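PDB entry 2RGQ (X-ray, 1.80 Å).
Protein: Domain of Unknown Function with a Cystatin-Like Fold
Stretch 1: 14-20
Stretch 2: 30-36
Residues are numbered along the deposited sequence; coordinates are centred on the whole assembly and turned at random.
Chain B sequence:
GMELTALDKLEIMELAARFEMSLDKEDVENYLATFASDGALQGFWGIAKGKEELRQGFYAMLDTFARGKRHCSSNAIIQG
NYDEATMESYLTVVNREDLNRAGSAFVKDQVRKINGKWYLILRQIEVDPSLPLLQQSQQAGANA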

# COMPACT_ATOMS: atom_id res chain seq x y z
N GLU B 14 3.13 -3.78 9.98
CA GLU B 14 2.31 -5.00 10.17
C GLU B 14 1.22 -4.86 11.24
O GLU B 14 0.16 -5.47 11.13
CB GLU B 14 3.18 -6.22 10.41
CG GLU B 14 3.75 -6.79 9.14
CD GLU B 14 4.50 -8.11 9.37
OE1 GLU B 14 4.36 -8.70 10.47
OE2 GLU B 14 5.21 -8.56 8.42
N LEU B 15 1.39 -3.96 12.20
CA LEU B 15 0.31 -3.73 13.18
C LEU B 15 -0.93 -3.22 12.48
O LEU B 15 -2.02 -3.70 12.78
CB LEU B 15 0.66 -2.70 14.23
CG LEU B 15 1.70 -3.08 15.27
CD1 LEU B 15 2.25 -1.86 16.05
CD2 LEU B 15 1.12 -4.16 16.20
N ALA B 16 -0.75 -2.25 11.57
CA ALA B 16 -1.86 -1.71 10.76
C ALA B 16 -2.49 -2.81 9.90
O ALA B 16 -3.70 -2.98 9.89
CB ALA B 16 -1.39 -0.58 9.90
N ALA B 17 -1.64 -3.56 9.20
CA ALA B 17 -2.09 -4.66 8.34
C ALA B 17 -2.83 -5.73 9.14
O ALA B 17 -3.94 -6.13 8.76
CB ALA B 17 -0.90 -5.27 7.54
N ARG B 18 -2.33 -6.06 10.34
CA ARG B 18 -3.00 -7.03 11.24
C ARG B 18 -4.35 -6.51 11.77
O ARG B 18 -5.34 -7.25 11.74
CB ARG B 18 -2.07 -7.42 12.39
CG ARG B 18 -0.94 -8.33 11.96
CD ARG B 18 0.15 -8.34 13.04
NE ARG B 18 -0.34 -8.86 14.32
CZ ARG B 18 0.18 -8.56 15.52
NH1 ARG B 18 1.18 -7.71 15.64
NH2 ARG B 18 -0.32 -9.11 16.61
N PHE B 19 -4.40 -5.25 12.21
CA PHE B 19 -5.62 -4.57 12.63
C PHE B 19 -6.68 -4.65 11.55
O PHE B 19 -7.83 -5.08 11.81
CB PHE B 19 -5.30 -3.09 12.95
CG PHE B 19 -6.47 -2.25 13.41
CD1 PHE B 19 -7.40 -1.76 12.50
CD2 PHE B 19 -6.55 -1.78 14.70
CE1 PHE B 19 -8.45 -0.95 12.87
CE2 PHE B 19 -7.64 -0.92 15.08
CZ PHE B 19 -8.54 -0.51 14.18
N GLU B 20 -6.31 -4.22 10.35
CA GLU B 20 -7.27 -4.15 9.25
C GLU B 20 -7.77 -5.52 8.78
O GLU B 20 -8.97 -5.74 8.61
CB GLU B 20 -6.72 -3.34 8.06
CG GLU B 20 -6.42 -1.83 8.36
CD GLU B 20 -7.53 -1.08 9.10
OE1 GLU B 20 -8.71 -1.53 9.15
OE2 GLU B 20 -7.22 0.00 9.67
N ASN B 30 -7.03 -11.86 16.96
CA ASN B 30 -5.88 -11.28 16.25
C ASN B 30 -5.95 -9.77 16.19
O ASN B 30 -4.92 -9.14 16.15
CB ASN B 30 -5.69 -11.92 14.90
CG ASN B 30 -5.01 -13.29 15.04
OD1 ASN B 30 -4.13 -13.48 15.92
ND2 ASN B 30 -5.43 -14.24 14.24
N TYR B 31 -7.17 -9.22 16.21
CA TYR B 31 -7.36 -7.79 16.34
C TYR B 31 -6.80 -7.29 17.68
O TYR B 31 -5.95 -6.35 17.72
CB TYR B 31 -8.84 -7.43 16.22
CG TYR B 31 -9.19 -5.97 16.49
CD1 TYR B 31 -9.14 -5.02 15.47
CD2 TYR B 31 -9.65 -5.56 17.76
CE1 TYR B 31 -9.52 -3.71 15.68
CE2 TYR B 31 -10.02 -4.25 18.00
CZ TYR B 31 -9.96 -3.30 16.95
OH TYR B 31 -10.32 -1.98 17.11
N LEU B 32 -7.21 -7.95 18.75
CA LEU B 32 -6.82 -7.54 20.10
C LEU B 32 -5.33 -7.65 20.35
O LEU B 32 -4.77 -6.83 21.05
CB LEU B 32 -7.61 -8.32 21.17
CG LEU B 32 -9.09 -7.95 21.28
CD1 LEU B 32 -9.82 -9.03 22.19
CD2 LEU B 32 -9.33 -6.47 21.74
N ALA B 33 -4.69 -8.62 19.71
CA ALA B 33 -3.23 -8.86 19.81
C ALA B 33 -2.36 -7.69 19.36
O ALA B 33 -1.17 -7.59 19.72
CB ALA B 33 -2.90 -10.08 18.99
N THR B 34 -2.91 -6.86 18.46
CA THR B 34 -2.20 -5.67 17.96
C THR B 34 -2.10 -4.55 19.00
O THR B 34 -1.25 -3.68 18.88
CB THR B 34 -2.86 -5.08 16.67
OG1 THR B 34 -4.11 -4.44 16.99
CG2 THR B 34 -3.03 -6.17 15.60
N PHE B 35 -2.93 -4.59 20.04
CA PHE B 35 -2.96 -3.57 21.06
C PHE B 35 -2.20 -3.96 22.31
O PHE B 35 -2.26 -5.11 22.76
CB PHE B 35 -4.39 -3.24 21.50
CG PHE B 35 -5.16 -2.42 20.51
CD1 PHE B 35 -5.10 -1.04 20.55
CD2 PHE B 35 -5.94 -3.05 19.54
CE1 PHE B 35 -5.79 -0.30 19.63
CE2 PHE B 35 -6.62 -2.29 18.60
CZ PHE B 35 -6.55 -0.91 18.66
N ALA B 36 -1.59 -2.96 22.95
CA ALA B 36 -1.08 -3.17 24.32
C ALA B 36 -2.28 -3.47 25.24
O ALA B 36 -3.44 -3.15 24.89
CB ALA B 36 -0.32 -1.92 24.82
O HOH W 1 1.26 -6.84 18.56
O HOH W 2 -2.84 -10.23 15.15

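Stretch 1 is a helix that meets the second stretch along one side, at Leu15, Arg18 and Phe19, the 3-and-4 spacing expected of one helical face. Ala16 and Ala17 point away and touch nothing across the contact. No direct hydrogen bond crosses, so packing and water do the work.

The CA-to-CB bond of Leu15 points sideways to the partner, but the end of its m,t side chain comes nearer: CD2 lies 3.6 Å from the backbone O of Thr34 and 4.1 Å from Thr34 CB.

Arg18 points toward the second stretch and serves two purposes. Its aliphatic root packs, with CB 3.6 Å from Thr34 CG2, and that same methyl lies over one face of the guanidinium. The charged end reaches the backbone carbonyls through water. Water 1 accepts from Arg18 NH1 at 3.0 Å and is 2.8 Å from Ala33 O, to which it can donate; water 2 accepts from Arg18 NE at 3.0 Å and donates to Asn30 O at 2.6 Å. Arg18 NH2 also comes within 3.6 Å of Ala33 O and of Ala33 CB, so the waters supplement a direct contact that is not a hydrogen bond.

Phe19 gives up the most surface of stretch 1. With chi1 at 180°, its ring runs in among Tyr31, Thr34 and Phe35. Tyr31 CE1 sits over one face, 3.4 Å from Phe19 CE2, the two planes inclined at 49° with centroids 4.9 Å apart. Phe35 CZ approaches the ring edge, 3.7 Å from Phe19 CE2.

Thr34 is the shared element, touching all three helix residues. Its OG1 donates to Tyr31 O, three residues back, at 2.8 Å, satisfying the hydroxyl's proton locally, while CG2 packs on Arg18 and comes within 3.8 Å of Phe19 N. The hydroxyl still takes part in the packing: OG1 lies beside the Phe19 ring edge, 4.3 Å from Phe19 CD2.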